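Local coordinates for botulinum neurotoxin type G (Clostridium botulinum, PDB 3MPP), which targets host nerve cells, its receptor-binding domain attaching the toxin to the cell surface so that the protease light chain can be delivered into the cytosol, at residues 253-261 against 332-340; 356-365 against 412-422. The protein carries 4 engineered substitutions. All blocks are in the same frame, centred on the assembly; numbering follows the deposited sequence.

Contact 1 of 2, residues 253-261 against 332-340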
# COMPACT_ATOMS: atom_id res chain seq x y z
N LYS A 253 18.03 -12.43 -7.83
CA LYS A 253 18.89 -13.31 -7.05
C LYS A 253 20.35 -13.03 -7.45
O LYS A 253 20.66 -12.85 -8.62
CB LYS A 253 18.51 -14.75 -7.39
CG LYS A 253 19.23 -15.84 -6.66
CD LYS A 253 18.83 -17.20 -7.23
CE LYS A 253 19.32 -18.36 -6.36
NZ LYS A 253 20.71 -18.77 -6.69
N TYR A 254 21.25 -12.99 -6.48
CA TYR A 254 22.68 -12.86 -6.74
C TYR A 254 23.21 -14.08 -7.49
O TYR A 254 22.99 -15.22 -7.10
CB TYR A 254 23.44 -12.66 -5.43
CG TYR A 254 24.94 -12.46 -5.59
CD1 TYR A 254 25.44 -11.34 -6.25
CD2 TYR A 254 25.84 -13.36 -5.04
CE1 TYR A 254 26.80 -11.14 -6.39
CE2 TYR A 254 27.21 -13.17 -5.17
CZ TYR A 254 27.68 -12.06 -5.84
OH TYR A 254 29.03 -11.88 -5.97
N PHE A 255 23.89 -13.81 -8.59
CA PHE A 255 24.49 -14.87 -9.40
C PHE A 255 25.98 -14.76 -9.15
O PHE A 255 26.64 -13.88 -9.71
CB PHE A 255 24.16 -14.61 -10.88
CG PHE A 255 24.78 -15.61 -11.83
CD1 PHE A 255 25.20 -15.20 -13.09
CD2 PHE A 255 24.94 -16.93 -11.48
CE1 PHE A 255 25.76 -16.11 -13.98
CE2 PHE A 255 25.50 -17.85 -12.36
CZ PHE A 255 25.91 -17.44 -13.61
N SER A 256 26.48 -15.63 -8.27
CA SER A 256 27.86 -15.62 -7.78
C SER A 256 28.92 -15.61 -8.87
O SER A 256 29.93 -14.92 -8.76
CB SER A 256 28.12 -16.84 -6.89
OG SER A 256 27.52 -16.69 -5.63
N LYS A 257 28.70 -16.40 -9.92
CA LYS A 257 29.71 -16.54 -10.97
C LYS A 257 29.93 -15.26 -11.77
O LYS A 257 30.93 -15.13 -12.48
CB LYS A 257 29.34 -17.68 -11.92
CG LYS A 257 29.97 -19.02 -11.57
CD LYS A 257 29.25 -19.72 -10.43
CE LYS A 257 29.47 -21.22 -10.50
NZ LYS A 257 30.91 -21.60 -10.38
N ALA A 258 29.01 -14.31 -11.66
CA ALA A 258 29.02 -13.16 -12.56
C ALA A 258 28.98 -11.78 -11.90
O ALA A 258 29.08 -10.76 -12.59
CB ALA A 258 27.87 -13.29 -13.57
N SER A 259 28.81 -11.74 -10.59
CA SER A 259 28.65 -10.47 -9.88
C SER A 259 27.41 -9.73 -10.38
O SER A 259 27.46 -8.52 -10.58
CB SER A 259 29.89 -9.58 -10.08
OG SER A 259 31.08 -10.15 -9.55
N MET A 260 26.32 -10.46 -10.62
CA MET A 260 25.09 -9.85 -11.16
C MET A 260 23.84 -10.33 -10.45
O MET A 260 23.89 -11.28 -9.67
CB MET A 260 24.95 -10.17 -12.65
CG MET A 260 26.06 -9.61 -13.52
SD MET A 260 26.01 -10.26 -15.20
CE MET A 260 27.48 -9.49 -15.86
N GLY A 261 22.72 -9.68 -10.77
CA GLY A 261 21.41 -10.16 -10.35
C GLY A 261 20.73 -10.84 -11.52
O GLY A 261 20.61 -10.25 -12.60
N GLN A 332 21.88 -1.47 -23.22
CA GLN A 332 21.62 -2.00 -21.88
C GLN A 332 22.88 -2.66 -21.33
O GLN A 332 23.68 -3.24 -22.07
CB GLN A 332 20.47 -3.03 -21.92
CG GLN A 332 20.73 -4.18 -22.90
CD GLN A 332 19.67 -5.26 -22.82
OE1 GLN A 332 18.57 -5.04 -22.29
NE2 GLN A 332 19.98 -6.44 -23.33
N THR A 333 23.08 -2.55 -20.02
CA THR A 333 24.22 -3.20 -19.40
C THR A 333 23.79 -3.82 -18.08
O THR A 333 22.93 -3.29 -17.37
CB THR A 333 25.39 -2.22 -19.15
OG1 THR A 333 25.70 -1.53 -20.37
CG2 THR A 333 26.62 -2.94 -18.65
N GLN A 334 24.39 -4.97 -17.77
CA GLN A 334 24.12 -5.66 -16.52
C GLN A 334 24.65 -4.82 -15.38
O GLN A 334 25.74 -4.25 -15.49
CB GLN A 334 24.77 -7.05 -16.54
CG GLN A 334 24.02 -8.03 -17.42
CD GLN A 334 24.93 -8.90 -18.27
OE1 GLN A 334 25.89 -8.41 -18.86
NE2 GLN A 334 24.62 -10.18 -18.35
N LEU A 335 23.88 -4.71 -14.30
CA LEU A 335 24.37 -4.01 -13.10
C LEU A 335 25.42 -4.87 -12.42
O LEU A 335 25.32 -6.10 -12.43
CB LEU A 335 23.22 -3.70 -12.13
CG LEU A 335 22.25 -2.64 -12.67
CD1 LEU A 335 21.03 -2.44 -11.75
CD2 LEU A 335 23.01 -1.32 -12.86
N PHE A 336 26.42 -4.21 -11.84
CA PHE A 336 27.57 -4.85 -11.21
C PHE A 336 27.35 -4.86 -9.70
O PHE A 336 27.33 -3.80 -9.08
CB PHE A 336 28.84 -4.06 -11.58
CG PHE A 336 30.13 -4.57 -10.94
CD1 PHE A 336 30.47 -5.93 -10.97
CD2 PHE A 336 31.03 -3.68 -10.38
CE1 PHE A 336 31.67 -6.38 -10.41
CE2 PHE A 336 32.25 -4.12 -9.81
CZ PHE A 336 32.56 -5.47 -9.83
N LEU A 337 27.14 -6.03 -9.11
CA LEU A 337 26.86 -6.10 -7.67
C LEU A 337 28.18 -6.51 -7.03
O LEU A 337 28.64 -7.63 -7.26
CB LEU A 337 25.74 -7.11 -7.36
CG LEU A 337 24.46 -6.98 -8.20
CD1 LEU A 337 23.36 -7.99 -7.78
CD2 LEU A 337 23.93 -5.54 -8.15
N ALA A 338 28.80 -5.59 -6.29
CA ALA A 338 30.20 -5.78 -5.86
C ALA A 338 30.55 -5.18 -4.48
O ALA A 338 29.85 -4.29 -3.99
CB ALA A 338 31.14 -5.20 -6.91
N PRO A 339 31.63 -5.67 -3.87
CA PRO A 339 32.14 -5.00 -2.67
C PRO A 339 32.45 -3.53 -2.97
O PRO A 339 32.77 -3.17 -4.11
CB PRO A 339 33.46 -5.75 -2.37
CG PRO A 339 33.32 -7.08 -3.08
CD PRO A 339 32.46 -6.82 -4.29
N ILE A 340 32.36 -2.70 -1.94
CA ILE A 340 32.66 -1.28 -2.06
C ILE A 340 34.03 -1.06 -2.68
O ILE A 340 35.00 -1.74 -2.33
CB ILE A 340 32.61 -0.57 -0.70
CG1 ILE A 340 31.32 -0.93 0.04
CG2 ILE A 340 32.75 0.94 -0.88
CD1 ILE A 340 30.07 -0.78 -0.81
O HOH W 1 30.60 -9.67 -6.97
O HOH W 2 23.06 -7.54 -12.59
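Ser259 and Leu337 hold this contact together, where the tip of a beta hairpin in the beta-trefoil subdomain rests on strand 332-339. The hairpin turns through a G1 beta bulge: two residues, Ser259 and Met260, stand opposite the single Phe255, and Ser259 takes the left-handed backbone conformation (phi 61°), one that glycine adopts more readily. This turn directs the Ser259 carbonyl to the neighbouring strand, where its O receives the Leu337 N-H at 2.9 Å in a nearly straight bond (173°), although the donor stands above the carbonyl plane.

The tight, buried side is built round Leu337. With its CG beside the backbone N (chi1 -50°), the branched side chain reaches over the hairpin backbone, and its CD1 lies 3.5 Å from Gly261 N. Glycine suits that place because the leucine methyl packs directly on the main chain. The partly exposed Tyr254 ring forms the looser margin of this patch: Tyr254 CD1 lies 4.2 Å from Leu337 CD1, while Leu283 from a loop touches both side chains. Water joins the backbones nearby, accepting from Gly261 N and donating to Leu335 O.

Toward solvent the packing is between partly exposed side chains, though not at longer range. Met260, extended beyond CG, lays its flexible thioether obliquely across Gln334, with SD 3.4 Å from the amide NE2; methionine's long, unbranched chain can follow the bent glutamine. Nearer the turn, Ser259 CB sits 3.7 Å from Phe336 CE1, a small side chain fitting next to a large ring, which itself stacks on Phe346. Here the hydroxyls of Ser259 and Tyr254 share one water, 2.7 Å from Ser259 OG, that donates a hydrogen bond to Leu337 O.

Contact 2 of 2, residues 356-365 against 412-422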
# COMPACT_ATOMS: atom_id res chain seq x y z
N TYR A 356 5.67 8.80 -13.29
CA TYR A 356 4.30 8.61 -13.76
C TYR A 356 3.62 7.61 -12.84
O TYR A 356 4.24 7.11 -11.90
CB TYR A 356 4.29 8.10 -15.20
CG TYR A 356 5.36 7.04 -15.40
CD1 TYR A 356 5.18 5.76 -14.89
CD2 TYR A 356 6.54 7.32 -16.07
CE1 TYR A 356 6.15 4.78 -15.04
CE2 TYR A 356 7.53 6.34 -16.23
CZ TYR A 356 7.32 5.07 -15.71
OH TYR A 356 8.27 4.08 -15.85
N GLU A 357 2.36 7.29 -13.12
CA GLU A 357 1.51 6.50 -12.23
C GLU A 357 1.71 6.90 -10.76
O GLU A 357 1.94 6.06 -9.90
CB GLU A 357 1.67 4.98 -12.45
CG GLU A 357 3.06 4.39 -12.19
CD GLU A 357 3.11 2.87 -12.39
OE1 GLU A 357 2.03 2.23 -12.48
OE2 GLU A 357 4.22 2.31 -12.44
N LYS A 358 1.58 8.19 -10.50
CA LYS A 358 2.01 8.78 -9.23
C LYS A 358 1.16 8.44 -8.00
O LYS A 358 1.55 8.73 -6.88
CB LYS A 358 2.15 10.30 -9.38
CG LYS A 358 3.33 10.69 -10.28
CD LYS A 358 3.31 12.18 -10.62
CE LYS A 358 4.44 12.53 -11.58
NZ LYS A 358 4.74 14.00 -11.61
N THR A 359 0.01 7.80 -8.22
CA THR A 359 -0.82 7.33 -7.12
C THR A 359 -0.46 5.91 -6.70
O THR A 359 -0.96 5.41 -5.70
CB THR A 359 -2.30 7.37 -7.47
OG1 THR A 359 -2.59 6.38 -8.47
CG2 THR A 359 -2.67 8.75 -8.00
N THR A 360 0.41 5.27 -7.47
CA THR A 360 0.81 3.90 -7.16
C THR A 360 2.03 3.89 -6.25
O THR A 360 2.59 4.94 -5.93
CB THR A 360 1.11 3.08 -8.45
OG1 THR A 360 2.36 3.49 -9.02
CG2 THR A 360 -0.00 3.27 -9.47
N TYR A 361 2.46 2.70 -5.84
CA TYR A 361 3.62 2.59 -4.97
C TYR A 361 4.90 2.25 -5.75
O TYR A 361 5.91 1.91 -5.15
CB TYR A 361 3.35 1.55 -3.88
CG TYR A 361 2.08 1.83 -3.09
CD1 TYR A 361 1.62 3.14 -2.91
CD2 TYR A 361 1.38 0.79 -2.50
CE1 TYR A 361 0.45 3.40 -2.17
CE2 TYR A 361 0.21 1.04 -1.76
CZ TYR A 361 -0.24 2.34 -1.60
OH TYR A 361 -1.39 2.57 -0.86
N ASN A 362 4.85 2.36 -7.07
CA ASN A 362 6.02 2.11 -7.91
C ASN A 362 6.98 3.30 -7.98
O ASN A 362 6.59 4.44 -7.78
CB ASN A 362 5.57 1.76 -9.32
CG ASN A 362 4.74 0.51 -9.36
OD1 ASN A 362 5.24 -0.60 -9.12
ND2 ASN A 362 3.45 0.66 -9.65
N CYS A 363 8.23 3.03 -8.30
CA CYS A 363 9.21 4.08 -8.49
C CYS A 363 10.22 3.59 -9.52
O CYS A 363 10.23 2.40 -9.86
CB CYS A 363 9.91 4.42 -7.17
SG CYS A 363 10.89 3.06 -6.50
N GLN A 364 11.04 4.50 -10.03
CA GLN A 364 12.05 4.17 -11.03
C GLN A 364 13.42 4.53 -10.45
O GLN A 364 13.51 5.37 -9.56
CB GLN A 364 11.83 4.99 -12.31
CG GLN A 364 10.49 4.72 -13.02
CD GLN A 364 9.31 5.44 -12.36
OE1 GLN A 364 9.41 6.60 -11.94
NE2 GLN A 364 8.18 4.74 -12.27
N ILE A 365 14.47 3.89 -10.96
CA ILE A 365 15.82 4.18 -10.46
C ILE A 365 16.69 4.63 -11.63
O ILE A 365 16.88 3.87 -12.58
CB ILE A 365 16.45 2.96 -9.76
CG1 ILE A 365 15.52 2.43 -8.68
CG2 ILE A 365 17.84 3.32 -9.19
CD1 ILE A 365 15.62 0.95 -8.40
N ASN A 412 4.55 4.70 -21.18
CA ASN A 412 4.71 4.36 -19.76
C ASN A 412 3.62 3.43 -19.22
O ASN A 412 3.77 2.84 -18.16
CB ASN A 412 4.84 5.63 -18.91
CG ASN A 412 6.07 6.46 -19.29
OD1 ASN A 412 7.11 5.92 -19.67
ND2 ASN A 412 5.95 7.78 -19.17
N LYS A 413 2.52 3.27 -19.96
CA LYS A 413 1.48 2.36 -19.52
C LYS A 413 1.76 0.92 -19.96
O LYS A 413 1.19 -0.02 -19.42
CB LYS A 413 0.11 2.83 -20.05
CG LYS A 413 -0.34 4.14 -19.43
CD LYS A 413 -1.53 4.74 -20.16
CE LYS A 413 -1.92 6.07 -19.53
NZ LYS A 413 -0.74 6.95 -19.35
N LEU A 414 2.64 0.78 -20.95
CA LEU A 414 2.92 -0.49 -21.61
C LEU A 414 4.25 -1.12 -21.18
O LEU A 414 4.40 -2.34 -21.19
CB LEU A 414 3.01 -0.27 -23.12
CG LEU A 414 1.84 0.44 -23.82
CD1 LEU A 414 2.17 0.71 -25.29
CD2 LEU A 414 0.57 -0.40 -23.70
N ARG A 415 5.23 -0.27 -20.86
CA ARG A 415 6.61 -0.69 -20.58
C ARG A 415 6.87 -0.58 -19.08
O ARG A 415 7.21 0.49 -18.57
CB ARG A 415 7.58 0.19 -21.39
CG ARG A 415 9.08 -0.04 -21.15
CD ARG A 415 9.93 1.06 -21.85
NE ARG A 415 9.64 2.39 -21.30
CZ ARG A 415 9.83 3.54 -21.95
NH1 ARG A 415 10.32 3.52 -23.18
NH2 ARG A 415 9.54 4.70 -21.37
N LEU A 416 6.69 -1.69 -18.36
CA LEU A 416 6.60 -1.66 -16.90
C LEU A 416 7.83 -2.25 -16.22
O LEU A 416 7.93 -2.21 -15.00
CB LEU A 416 5.34 -2.41 -16.43
CG LEU A 416 4.01 -1.92 -17.02
CD1 LEU A 416 2.83 -2.80 -16.56
CD2 LEU A 416 3.76 -0.44 -16.68
N GLY A 417 8.76 -2.80 -17.00
CA GLY A 417 9.97 -3.40 -16.44
C GLY A 417 10.92 -2.49 -15.64
O GLY A 417 11.82 -2.98 -14.96
N CYS A 418 10.74 -1.18 -15.76
CA CYS A 418 11.57 -0.25 -15.00
C CYS A 418 10.83 0.27 -13.78
O CYS A 418 11.26 1.24 -13.16
CB CYS A 418 12.00 0.95 -15.86
SG CYS A 418 10.62 1.75 -16.75
N ASN A 419 9.73 -0.38 -13.42
CA ASN A 419 8.98 0.07 -12.24
C ASN A 419 9.18 -0.90 -11.11
O ASN A 419 8.91 -2.09 -11.26
CB ASN A 419 7.49 0.22 -12.56
CG ASN A 419 7.24 1.22 -13.66
OD1 ASN A 419 7.94 2.23 -13.75
ND2 ASN A 419 6.25 0.94 -14.51
N TRP A 420 9.62 -0.38 -9.96
CA TRP A 420 9.99 -1.21 -8.83
C TRP A 420 9.22 -0.84 -7.58
O TRP A 420 8.77 0.30 -7.44
CB TRP A 420 11.49 -1.02 -8.54
CG TRP A 420 12.41 -1.35 -9.70
CD1 TRP A 420 12.90 -0.48 -10.64
CD2 TRP A 420 12.96 -2.65 -10.04
NE1 TRP A 420 13.72 -1.16 -11.54
CE2 TRP A 420 13.78 -2.48 -11.19
CE3 TRP A 420 12.84 -3.92 -9.48
CZ2 TRP A 420 14.47 -3.54 -11.78
CZ3 TRP A 420 13.53 -4.98 -10.07
CH2 TRP A 420 14.33 -4.78 -11.22
N GLN A 421 9.09 -1.81 -6.67
CA GLN A 421 8.64 -1.52 -5.32
C GLN A 421 9.57 -2.18 -4.32
O GLN A 421 10.15 -3.24 -4.58
CB GLN A 421 7.20 -2.00 -5.10
CG GLN A 421 6.18 -1.32 -6.05
CD GLN A 421 4.77 -1.78 -5.79
OE1 GLN A 421 4.38 -2.01 -4.65
NE2 GLN A 421 3.98 -1.89 -6.86
N PHE A 422 9.71 -1.53 -3.17
CA PHE A 422 10.56 -2.03 -2.10
C PHE A 422 9.71 -2.68 -1.00
O PHE A 422 8.75 -2.07 -0.51
CB PHE A 422 11.39 -0.88 -1.53
CG PHE A 422 12.47 -0.36 -2.49
CD1 PHE A 422 13.74 -0.92 -2.51
CD2 PHE A 422 12.19 0.68 -3.37
CE1 PHE A 422 14.73 -0.44 -3.39
CE2 PHE A 422 13.18 1.17 -4.25
CZ PHE A 422 14.44 0.60 -4.26
O HOH W 3 8.35 3.07 -18.88
O HOH W 4 8.02 0.85 -3.41
O HOH W 5 13.88 2.03 -12.94
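Cys363 and Trp420 form a single antiparallel, hydrogen-bonded bridge, Cys363 N reaching Trp420 O at 2.9 Å and Trp420 N reaching Cys363 O at 2.8 Å. Next to it the buried side chain of Asn419 becomes a polar hub. Its OD1 accepts from two donors that approach differently: Tyr356 OH comes in the carbonyl plane, on a lone pair, at 2.8 Å, whereas Gln364 NE2, 2.9 Å away, stands 42° out of that plane. An asparagine is short enough to present this oxygen close to its own backbone, and two bonds grip it. Gln364 bends at its second torsion (chi2 78°) and runs alongside Asn419, pointing the same way, and its OE1 is taken up by Tyr355 N.

Tyr356 is held by its face as well as its hydroxyl. The Asn412 side chain crosses it with CB over the ring centre, 3.7 Å from the centroid, and the amide is stacked only 21° from the ring plane. Both segments belong to the C-terminal half of the receptor-binding domain, a beta-trefoil, and the side chain of Cys418 lies about 7 Å from that of Trp402, the inferred ganglioside-binding residue.

Beyond the bridge, Gln421 stretches its extended chain across Asn362, and NE2 donates to Asn362 OD1 from above the carbonyl plane. Asn362 ND2 in turn donates to Thr360 OG1, joining the amide to the type I turn 357-360. The apolar side faces the interior. Ile365 CD1 packs over the five-membered ring of Trp420, 4.2 Å from its centroid, while the indole NE1 is satisfied by Phe377 O. Cysteine, compact and polarisable, suits the spot beside Phe422, where Cys363 SG meets the ring edge 3.7 Å from CE2.

Overall arrangement
Both contacts lie in the C-terminal, beta-trefoil half of the receptor-binding domain, and both segments of contact 1 precede those of contact 2 in the chain. Their centres are 23 Å apart, and their nearest atoms come within about 7 Å without touching. Strands 332-339, 364-368 and 420-423 belong to one large antiparallel sheet, to which contact 1 adds the hairpin of a separate three-stranded sheet. Phe397, on strand 394-400, connects them: its backbone bonds to Gly261 and Leu335, and its ring meets Trp420. Contact 1 thus joins a hairpin to the sheet at the partly exposed periphery, away from the annotated sites, while contact 2 joins segments buried deeper in the subdomain.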